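Long-range contacts in outer membrane protein Omp121 (Bacteroides thetaiotaomicron, PDB 5FQ8), which probably acts as a TonB-dependent receptor that carries a substrate across the bacterial outer membrane, and binds calcium and magnesium ions: residues D580-G585 and M654-N659; F663-Y668 and R700-L705; M537-V542 and S567-E572. All blocks are in the same frame, centred on the assembly; numbering follows the deposited sequence.

Contact 1 of 3, residues D580-G585 and M654-N659; sequences DVITFG and MAFFKN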
loop_
_atom_site.group_PDB
_atom_site.type_symbol
_atom_site.label_atom_id
_atom_site.label_comp_id
_atom_site.label_asym_id
_atom_site.label_seq_id
_atom_site.Cartn_x
_atom_site.Cartn_y
_atom_site.Cartn_z
ATOM N N ASP B 580 58.962 -0.777 42.706
ATOM C CA ASP B 580 59.826 -0.832 41.505
ATOM C C ASP B 580 59.770 -2.216 40.881
ATOM O O ASP B 580 60.251 -2.417 39.774
ATOM C CB ASP B 580 61.282 -0.414 41.755
ATOM C CG ASP B 580 61.987 0.032 40.486
ATOM O OD1 ASP B 580 61.324 0.685 39.650
ATOM O OD2 ASP B 580 63.195 -0.273 40.323
ATOM N N VAL B 581 59.155 -3.161 41.588
ATOM C CA VAL B 581 58.808 -4.451 40.999
ATOM C C VAL B 581 57.323 -4.431 40.674
ATOM O O VAL B 581 56.876 -5.019 39.684
ATOM C CB VAL B 581 59.162 -5.619 41.936
ATOM C CG1 VAL B 581 58.214 -6.784 41.731
ATOM C CG2 VAL B 581 60.562 -6.080 41.660
ATOM N N ILE B 582 56.563 -3.721 41.497
ATOM C CA ILE B 582 55.127 -3.578 41.345
ATOM C C ILE B 582 54.869 -2.182 40.788
ATOM O O ILE B 582 54.905 -1.192 41.520
ATOM C CB ILE B 582 54.411 -3.800 42.675
ATOM C CG1 ILE B 582 54.842 -5.122 43.277
ATOM C CG2 ILE B 582 52.924 -3.783 42.474
ATOM C CD1 ILE B 582 54.363 -5.288 44.662
ATOM N N THR B 583 54.614 -2.098 39.487
ATOM C CA THR B 583 54.333 -0.803 38.887
ATOM C C THR B 583 53.016 -0.233 39.390
ATOM O O THR B 583 52.908 0.969 39.649
ATOM C CB THR B 583 54.285 -0.924 37.367
ATOM O OG1 THR B 583 55.451 -1.595 36.886
ATOM C CG2 THR B 583 54.200 0.443 36.743
ATOM N N PHE B 584 52.002 -1.074 39.521
ATOM C CA PHE B 584 50.657 -0.617 39.822
ATOM C C PHE B 584 49.931 -1.731 40.557
ATOM O O PHE B 584 50.101 -2.907 40.238
ATOM C CB PHE B 584 49.924 -0.223 38.532
ATOM C CG PHE B 584 48.607 0.460 38.756
ATOM C CD1 PHE B 584 48.550 1.698 39.365
ATOM C CD2 PHE B 584 47.430 -0.127 38.329
ATOM C CE1 PHE B 584 47.343 2.332 39.567
ATOM C CE2 PHE B 584 46.223 0.498 38.528
ATOM C CZ PHE B 584 46.177 1.731 39.149
ATOM N N GLY B 585 49.160 -1.350 41.566
ATOM C CA GLY B 585 48.385 -2.283 42.353
ATOM C C GLY B 585 47.172 -1.594 42.935
ATOM O O GLY B 585 47.286 -0.794 43.864
ATOM N N MET B 654 46.847 -5.150 38.647
ATOM C CA MET B 654 48.247 -4.979 39.001
ATOM C C MET B 654 49.127 -4.972 37.762
ATOM O O MET B 654 48.879 -5.701 36.801
ATOM C CB MET B 654 48.737 -6.074 39.942
ATOM C CG MET B 654 48.202 -6.000 41.340
ATOM S SD MET B 654 48.972 -7.230 42.369
ATOM C CE MET B 654 48.191 -6.915 43.928
ATOM N N ALA B 655 50.172 -4.155 37.806
ATOM C CA ALA B 655 51.189 -4.130 36.769
ATOM C C ALA B 655 52.550 -4.321 37.415
ATOM O O ALA B 655 52.732 -4.044 38.600
ATOM C CB ALA B 655 51.144 -2.828 35.976
ATOM N N PHE B 656 53.502 -4.818 36.633
ATOM C CA PHE B 656 54.832 -5.108 37.149
ATOM C C PHE B 656 55.883 -4.735 36.116
ATOM O O PHE B 656 55.594 -4.602 34.926
ATOM C CB PHE B 656 54.997 -6.588 37.512
ATOM C CG PHE B 656 53.898 -7.139 38.369
ATOM C CD1 PHE B 656 53.914 -6.955 39.737
ATOM C CD2 PHE B 656 52.863 -7.867 37.808
ATOM C CE1 PHE B 656 52.917 -7.475 40.530
ATOM C CE2 PHE B 656 51.858 -8.377 38.591
ATOM C CZ PHE B 656 51.881 -8.184 39.953
ATOM N N PHE B 657 57.113 -4.581 36.595
ATOM C CA PHE B 657 58.301 -4.405 35.761
ATOM C C PHE B 657 58.069 -3.364 34.671
ATOM O O PHE B 657 58.191 -3.638 33.480
ATOM C CB PHE B 657 58.728 -5.734 35.153
ATOM C CG PHE B 657 58.739 -6.874 36.133
ATOM C CD1 PHE B 657 59.237 -6.713 37.413
ATOM C CD2 PHE B 657 58.229 -8.107 35.775
ATOM C CE1 PHE B 657 59.230 -7.768 38.309
ATOM C CE2 PHE B 657 58.215 -9.164 36.663
ATOM C CZ PHE B 657 58.715 -8.997 37.930
ATOM N N LYS B 658 57.715 -2.158 35.111
ATOM C CA LYS B 658 57.410 -1.020 34.238
ATOM C C LYS B 658 56.424 -1.410 33.136
ATOM O O LYS B 658 56.693 -1.261 31.942
ATOM C CB LYS B 658 58.683 -0.421 33.627
ATOM C CG LYS B 658 59.706 0.044 34.632
ATOM C CD LYS B 658 59.400 1.408 35.199
ATOM C CE LYS B 658 60.359 1.749 36.350
ATOM N NZ LYS B 658 61.804 1.635 35.991
ATOM N N ASN B 659 55.273 -1.930 33.563
ATOM C CA ASN B 659 54.166 -2.302 32.690
ATOM C C ASN B 659 54.502 -3.438 31.739
ATOM O O ASN B 659 53.786 -3.647 30.760
ATOM C CB ASN B 659 53.660 -1.104 31.889
ATOM C CG ASN B 659 52.517 -0.419 32.559
ATOM O OD1 ASN B 659 51.363 -0.830 32.414
ATOM N ND2 ASN B 659 52.816 0.635 33.302
#
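Ala655 marks the tight part of this contact, where strand 582-596 starts out beside the end of strand 643-656. Its N-H donates to Phe584 O at 2.7 Å, and its own carbonyl oxygen is approached twice, by Phe584 N at 3.2 Å (N-H...O angle 164°) and weakly by Thr583 N. Two consecutive residues thus face a single one, the definition of a classic beta bulge, and the chain turns its corner at Thr583. The methyl of Ala655 touches two beta carbons, 3.8 Å from Phe584 CB and nearly as close to Thr583 CB, while the Phe584 ring, with CG anti to the backbone N (chi1 -171°), leads off from the partner strand.

A second grip lies beyond the bulge. Val581 O accepts the N-H of Phe657 at 3.1 Å, with the donor 42° above the carbonyl plane, and the same oxygen sits in plane at the edge of the Phe656 ring. Phe657 folds back beside Val581: its CE1 lies 3.7 Å from CG1, CG2 meets the ring edge in plane, and Phe656 CB covers one face over the centre.

Toward the exposed turn the contact loosens. Thr583 OG1, beside its own backbone N, accepts a weak bond from Asn659 N at 3.3 Å. On the exposed side, Lys658, bent at chi2 and chi4, crosses Asp580 obliquely in a long salt bridge, OD1 to NZ 3.8 Å, too long to fix the two groups closely.

Strands flank the pair on both sides: Gly585 bonds through its backbone to Ser571, following strand 558-569 in the chain, while Met654 bonds to Phe663 and Phe656 packs on Leu661, both in strand 661-680.

Contact 2 of 3, residues F663-Y668 and R700-L705; sequences FDVSYY and RGIELL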
loop_
_atom_site.group_PDB
_atom_site.type_symbol
_atom_site.label_atom_id
_atom_site.label_comp_id
_atom_site.label_asym_id
_atom_site.label_seq_id
_atom_site.Cartn_x
_atom_site.Cartn_y
_atom_site.Cartn_z
ATOM N N PHE B 663 47.784 -7.489 34.758
ATOM C CA PHE B 663 46.592 -8.324 34.800
ATOM C C PHE B 663 45.448 -7.574 35.466
ATOM O O PHE B 663 45.657 -6.729 36.335
ATOM C CB PHE B 663 46.819 -9.647 35.543
ATOM C CG PHE B 663 46.700 -9.531 37.035
ATOM C CD1 PHE B 663 45.485 -9.715 37.669
ATOM C CD2 PHE B 663 47.808 -9.241 37.804
ATOM C CE1 PHE B 663 45.375 -9.592 39.029
ATOM C CE2 PHE B 663 47.707 -9.130 39.165
ATOM C CZ PHE B 663 46.491 -9.301 39.782
ATOM N N ASP B 664 44.229 -7.916 35.062
ATOM C CA ASP B 664 43.009 -7.324 35.596
ATOM C C ASP B 664 42.007 -8.445 35.787
ATOM O O ASP B 664 41.820 -9.257 34.881
ATOM C CB ASP B 664 42.456 -6.243 34.655
ATOM C CG ASP B 664 41.306 -5.477 35.254
ATOM O OD1 ASP B 664 41.539 -4.513 35.997
ATOM O OD2 ASP B 664 40.157 -5.831 34.974
ATOM N N VAL B 665 41.402 -8.515 36.973
ATOM C CA VAL B 665 40.420 -9.542 37.308
ATOM C C VAL B 665 39.212 -8.884 37.945
ATOM O O VAL B 665 39.352 -8.101 38.885
ATOM C CB VAL B 665 40.985 -10.604 38.265
ATOM C CG1 VAL B 665 39.967 -11.716 38.467
ATOM C CG2 VAL B 665 42.254 -11.157 37.728
ATOM N N SER B 666 38.030 -9.231 37.460
ATOM C CA SER B 666 36.785 -8.738 38.024
ATOM C C SER B 666 35.858 -9.900 38.338
ATOM O O SER B 666 35.823 -10.893 37.609
ATOM C CB SER B 666 36.116 -7.770 37.073
ATOM O OG SER B 666 36.988 -6.695 36.803
ATOM N N TYR B 667 35.130 -9.776 39.444
ATOM C CA TYR B 667 34.095 -10.723 39.841
ATOM C C TYR B 667 32.812 -9.945 40.069
ATOM O O TYR B 667 32.787 -9.027 40.888
ATOM C CB TYR B 667 34.479 -11.470 41.114
ATOM C CG TYR B 667 35.627 -12.433 40.967
ATOM C CD1 TYR B 667 35.410 -13.741 40.572
ATOM C CD2 TYR B 667 36.933 -12.042 41.255
ATOM C CE1 TYR B 667 36.451 -14.624 40.449
ATOM C CE2 TYR B 667 37.985 -12.923 41.135
ATOM C CZ TYR B 667 37.735 -14.210 40.729
ATOM O OH TYR B 667 38.768 -15.098 40.599
ATOM N N TYR B 668 31.752 -10.319 39.365
ATOM C CA TYR B 668 30.513 -9.555 39.363
ATOM C C TYR B 668 29.316 -10.443 39.644
ATOM O O TYR B 668 29.299 -11.629 39.319
ATOM C CB TYR B 668 30.297 -8.855 38.044
ATOM C CG TYR B 668 30.258 -9.789 36.874
ATOM C CD1 TYR B 668 29.079 -10.393 36.475
ATOM C CD2 TYR B 668 31.396 -10.047 36.151
ATOM C CE1 TYR B 668 29.049 -11.235 35.403
ATOM C CE2 TYR B 668 31.375 -10.885 35.084
ATOM C CZ TYR B 668 30.206 -11.478 34.716
ATOM O OH TYR B 668 30.221 -12.305 33.638
ATOM N N ARG B 700 26.312 -13.807 36.705
ATOM C CA ARG B 700 27.504 -13.856 37.541
ATOM C C ARG B 700 28.658 -14.385 36.715
ATOM O O ARG B 700 28.467 -15.227 35.833
ATOM C CB ARG B 700 27.342 -14.788 38.748
ATOM C CG ARG B 700 26.402 -14.349 39.833
ATOM C CD ARG B 700 26.561 -15.227 41.089
ATOM N NE ARG B 700 26.788 -16.641 40.798
ATOM C CZ ARG B 700 26.611 -17.617 41.683
ATOM N NH1 ARG B 700 26.188 -17.331 42.906
ATOM N NH2 ARG B 700 26.845 -18.878 41.343
ATOM N N GLY B 701 29.863 -13.928 37.024
ATOM C CA GLY B 701 31.015 -14.474 36.338
ATOM C C GLY B 701 32.330 -13.835 36.700
ATOM O O GLY B 701 32.466 -13.160 37.718
ATOM N N ILE B 702 33.303 -14.081 35.833
ATOM C CA ILE B 702 34.686 -13.670 36.026
ATOM C C ILE B 702 35.164 -13.011 34.745
ATOM O O ILE B 702 34.964 -13.552 33.656
ATOM C CB ILE B 702 35.599 -14.863 36.365
ATOM C CG1 ILE B 702 35.011 -15.712 37.475
ATOM C CG2 ILE B 702 36.945 -14.383 36.803
ATOM C CD1 ILE B 702 35.795 -16.973 37.712
ATOM N N GLU B 703 35.815 -11.860 34.880
ATOM C CA GLU B 703 36.451 -11.170 33.768
ATOM C C GLU B 703 37.924 -11.038 34.096
ATOM O O GLU B 703 38.289 -10.366 35.064
ATOM C CB GLU B 703 35.830 -9.788 33.521
ATOM C CG GLU B 703 34.416 -9.805 32.978
ATOM C CD GLU B 703 33.680 -8.502 33.189
ATOM O OE1 GLU B 703 34.302 -7.537 33.669
ATOM O OE2 GLU B 703 32.474 -8.447 32.881
ATOM N N LEU B 704 38.761 -11.660 33.284
ATOM C CA LEU B 704 40.182 -11.760 33.559
ATOM C C LEU B 704 40.967 -11.335 32.331
ATOM O O LEU B 704 40.690 -11.799 31.223
ATOM C CB LEU B 704 40.523 -13.189 33.969
ATOM C CG LEU B 704 41.936 -13.719 33.862
ATOM C CD1 LEU B 704 42.841 -12.894 34.727
ATOM C CD2 LEU B 704 41.909 -15.147 34.322
ATOM N N LEU B 705 41.937 -10.456 32.531
ATOM C CA LEU B 705 42.824 -9.991 31.474
ATOM C C LEU B 705 44.272 -10.121 31.932
ATOM O O LEU B 705 44.599 -9.789 33.071
ATOM C CB LEU B 705 42.493 -8.546 31.104
ATOM C CG LEU B 705 43.392 -7.712 30.199
ATOM C CD1 LEU B 705 43.443 -8.314 28.834
ATOM C CD2 LEU B 705 42.873 -6.310 30.131
HETATM O O HOH W 1 38.631 -7.701 34.327
#
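Two neighbouring antiparallel strands of the barrel wall, 661-680 and 697-712, meet here in regular register, the axes of segments 663-668 and 700-705 approaching to 4.6 Å. Asp664 and Leu705 exchange two backbone bonds, as do Ser666 and Glu703; Glu703 N to Ser666 O, at 2.9 Å, is the straightest (171°). The bonds between Tyr668 and Gly701 are longer, and the one from Tyr668 N is weak.

One face is apolar. Leu704 CD1 lies alongside Val665 CG2 at 3.5 Å, and Ile702 CG1 runs beside Tyr667 CE1, also at 3.5 Å, consistent with a wall turned to lipid.

On the other face Tyr668 puts CG between its backbone N and carbonyl carbon (chi1 58°), which lays the ring across to Gly701. Gly701 N stands 3.2 Å above the ring plane, toward the rim, and its CA makes a CH-pi contact 4.0 Å from the ring centroid: an aromatic rescue of glycine. An alanine in place of Tyr668 would remove the ring and the hydroxyl bonded to Asn727, and would probably leave the Gly701 backbone poorly covered. The Glu703 side chain crosses that of Tyr668 at about a right angle, its carboxylate plane turned 43° from the ring, with OE2 salt-bridged to Arg89 of the plug.

A water donates to both Asp664 OD2 and Glu703 O (2.8 Å) and also bonds to Ser666 OG, while Asp664 OD1 pairs with Arg588. With arginines matching both acids, Asp664 and Glu703 are likely to stay ionised, consistent with a largely polar face that meets the plug through Arg89.

Contact 3 of 3, residues M537-V542 and S567-E572; sequences MLYLTV and SFIFSE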
loop_
_atom_site.group_PDB
_atom_site.type_symbol
_atom_site.label_atom_id
_atom_site.label_comp_id
_atom_site.label_asym_id
_atom_site.label_seq_id
_atom_site.Cartn_x
_atom_site.Cartn_y
_atom_site.Cartn_z
ATOM N N MET B 537 45.304 7.697 46.524
ATOM C CA MET B 537 45.437 6.352 47.056
ATOM C C MET B 537 44.060 5.761 47.324
ATOM O O MET B 537 43.797 4.597 47.000
ATOM C CB MET B 537 46.288 6.391 48.325
ATOM C CG MET B 537 46.492 5.084 49.084
ATOM S SD MET B 537 47.469 5.358 50.590
ATOM C CE MET B 537 47.815 3.697 51.132
ATOM N N LEU B 538 43.191 6.557 47.935
ATOM C CA LEU B 538 41.814 6.184 48.237
ATOM C C LEU B 538 40.875 7.046 47.413
ATOM O O LEU B 538 40.829 8.267 47.584
ATOM C CB LEU B 538 41.503 6.359 49.719
ATOM C CG LEU B 538 41.927 5.248 50.664
ATOM C CD1 LEU B 538 41.817 5.746 52.082
ATOM C CD2 LEU B 538 41.047 4.045 50.467
ATOM N N TYR B 539 40.125 6.411 46.530
ATOM C CA TYR B 539 39.129 7.085 45.722
ATOM C C TYR B 539 37.763 6.524 46.074
ATOM O O TYR B 539 37.605 5.310 46.198
ATOM C CB TYR B 539 39.424 6.893 44.248
ATOM C CG TYR B 539 40.638 7.632 43.753
ATOM C CD1 TYR B 539 40.612 9.009 43.582
ATOM C CD2 TYR B 539 41.793 6.950 43.412
ATOM C CE1 TYR B 539 41.706 9.682 43.100
ATOM C CE2 TYR B 539 42.892 7.613 42.930
ATOM C CZ TYR B 539 42.847 8.977 42.778
ATOM O OH TYR B 539 43.953 9.640 42.298
ATOM N N LEU B 540 36.789 7.404 46.243
ATOM C CA LEU B 540 35.441 7.007 46.607
ATOM C C LEU B 540 34.440 7.772 45.756
ATOM O O LEU B 540 34.665 8.930 45.399
ATOM C CB LEU B 540 35.174 7.264 48.083
ATOM C CG LEU B 540 33.848 6.782 48.654
ATOM C CD1 LEU B 540 33.913 5.304 48.932
ATOM C CD2 LEU B 540 33.521 7.548 49.909
ATOM N N THR B 541 33.329 7.117 45.434
ATOM C CA THR B 541 32.314 7.735 44.595
ATOM C C THR B 541 30.923 7.314 45.036
ATOM O O THR B 541 30.671 6.130 45.263
ATOM C CB THR B 541 32.538 7.362 43.135
ATOM O OG1 THR B 541 33.935 7.434 42.847
ATOM C CG2 THR B 541 31.804 8.315 42.246
ATOM N N VAL B 542 30.016 8.279 45.134
ATOM C CA VAL B 542 28.630 8.018 45.508
ATOM C C VAL B 542 27.719 8.612 44.445
ATOM O O VAL B 542 27.747 9.826 44.212
ATOM C CB VAL B 542 28.305 8.604 46.889
ATOM C CG1 VAL B 542 26.816 8.622 47.107
ATOM C CG2 VAL B 542 28.964 7.780 47.939
ATOM N N SER B 567 37.970 2.543 45.293
ATOM C CA SER B 567 39.215 2.129 44.672
ATOM C C SER B 567 40.344 2.449 45.628
ATOM O O SER B 567 40.418 3.559 46.157
ATOM C CB SER B 567 39.437 2.833 43.341
ATOM O OG SER B 567 40.697 2.500 42.806
ATOM N N PHE B 568 41.212 1.475 45.847
ATOM C CA PHE B 568 42.320 1.594 46.786
ATOM C C PHE B 568 43.588 1.198 46.050
ATOM O O PHE B 568 43.769 0.029 45.705
ATOM C CB PHE B 568 42.061 0.714 48.001
ATOM C CG PHE B 568 43.198 0.629 48.959
ATOM C CD1 PHE B 568 43.670 1.750 49.603
ATOM C CD2 PHE B 568 43.760 -0.596 49.259
ATOM C CE1 PHE B 568 44.698 1.648 50.502
ATOM C CE2 PHE B 568 44.786 -0.704 50.151
ATOM C CZ PHE B 568 45.258 0.417 50.777
ATOM N N ILE B 569 44.438 2.177 45.760
ATOM C CA ILE B 569 45.705 1.916 45.093
ATOM C C ILE B 569 46.744 1.742 46.190
ATOM O O ILE B 569 47.262 2.716 46.726
ATOM C CB ILE B 569 46.096 3.033 44.125
ATOM C CG1 ILE B 569 44.957 3.353 43.187
ATOM C CG2 ILE B 569 47.285 2.610 43.306
ATOM C CD1 ILE B 569 44.213 4.546 43.617
ATOM N N PHE B 570 47.041 0.497 46.530
ATOM C CA PHE B 570 48.064 0.228 47.522
ATOM C C PHE B 570 49.460 0.241 46.935
ATOM O O PHE B 570 50.416 0.019 47.675
ATOM C CB PHE B 570 47.798 -1.110 48.205
ATOM C CG PHE B 570 47.499 -2.212 47.252
ATOM C CD1 PHE B 570 48.517 -2.929 46.661
ATOM C CD2 PHE B 570 46.199 -2.532 46.947
ATOM C CE1 PHE B 570 48.247 -3.945 45.780
ATOM C CE2 PHE B 570 45.916 -3.546 46.062
ATOM C CZ PHE B 570 46.944 -4.252 45.475
ATOM N N SER B 571 49.607 0.469 45.633
ATOM C CA SER B 571 50.928 0.702 45.069
ATOM C C SER B 571 51.584 1.863 45.783
ATOM O O SER B 571 52.483 1.662 46.604
ATOM C CB SER B 571 50.848 1.003 43.584
ATOM O OG SER B 571 50.547 -0.161 42.865
ATOM N N GLU B 572 51.146 3.078 45.459
ATOM C CA GLU B 572 51.594 4.258 46.178
ATOM C C GLU B 572 51.350 4.079 47.665
ATOM O O GLU B 572 50.337 3.508 48.074
ATOM C CB GLU B 572 50.860 5.492 45.668
ATOM C CG GLU B 572 51.122 5.796 44.224
ATOM C CD GLU B 572 50.254 6.917 43.728
ATOM O OE1 GLU B 572 49.834 7.736 44.569
ATOM O OE2 GLU B 572 49.976 6.969 42.509
#
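Phe568 forms the apolar centre, with CG anti to the backbone N (chi1 173°), which brings the ring end nearer the partner segment. Two side chains lie beside it, pointing the same way: Leu538 brings CD2 to 3.6 Å from CD1, and the fully extended Met537 lays its terminal CE 3.8 Å from CE1. Phe570 CA sits over one face of the ring, offset toward the rim, while Phe568 CD2 meets the Phe570 ring in plane at its edge. Ile587 of the next strand, 582-596, packs on both phenylalanines.

A second apolar touch lies toward the other side of the strands, where Ile569 CD1 comes in plane to the edge of the Tyr539 ring, 3.4 Å from CE2.

Between these two patches runs the backbone. Tyr539 N donates to Ser567 O at 2.9 Å, almost perfectly straight (178°), and Ser567 N returns a bond to Tyr539 O. Ile569 N reaches Met537 O at 2.8 Å, extending the pairing to Met537.

At the polar edge the partners lie beyond the two segments: Ser567 OG is hydrogen-bonded to Lys586 NZ, and Tyr539 OH weakly to Asn536 OD1.

Strands 538-549 and 558-569 form a beta hairpin, joined here at its open end, while Met537 and Leu538 form a classic bulge toward strand 513-534; up-and-down hairpins of this kind build the barrel of TonB-dependent receptors.

In the fold
The three contacts sample alternate seams of one run of antiparallel barrel strands, in the order contact 3, contact 1, contact 2 along both chain and wall. The seams between them join them directly. Contacts 3 and 1, with centres about 16 Å apart, meet through a probable hydrogen bond from Ser571 N to Gly585 O (3.2 Å) and through Met654 packing on Phe570. Contacts 1 and 2, about 19 Å between centres, share a probable bond from Phe663 N to Met654 O (2.9 Å). Contacts 2 and 3 do not touch, their nearest atoms being about 8 Å apart. All three lie away from the calcium, magnesium and lipid sites and so describe wall architecture.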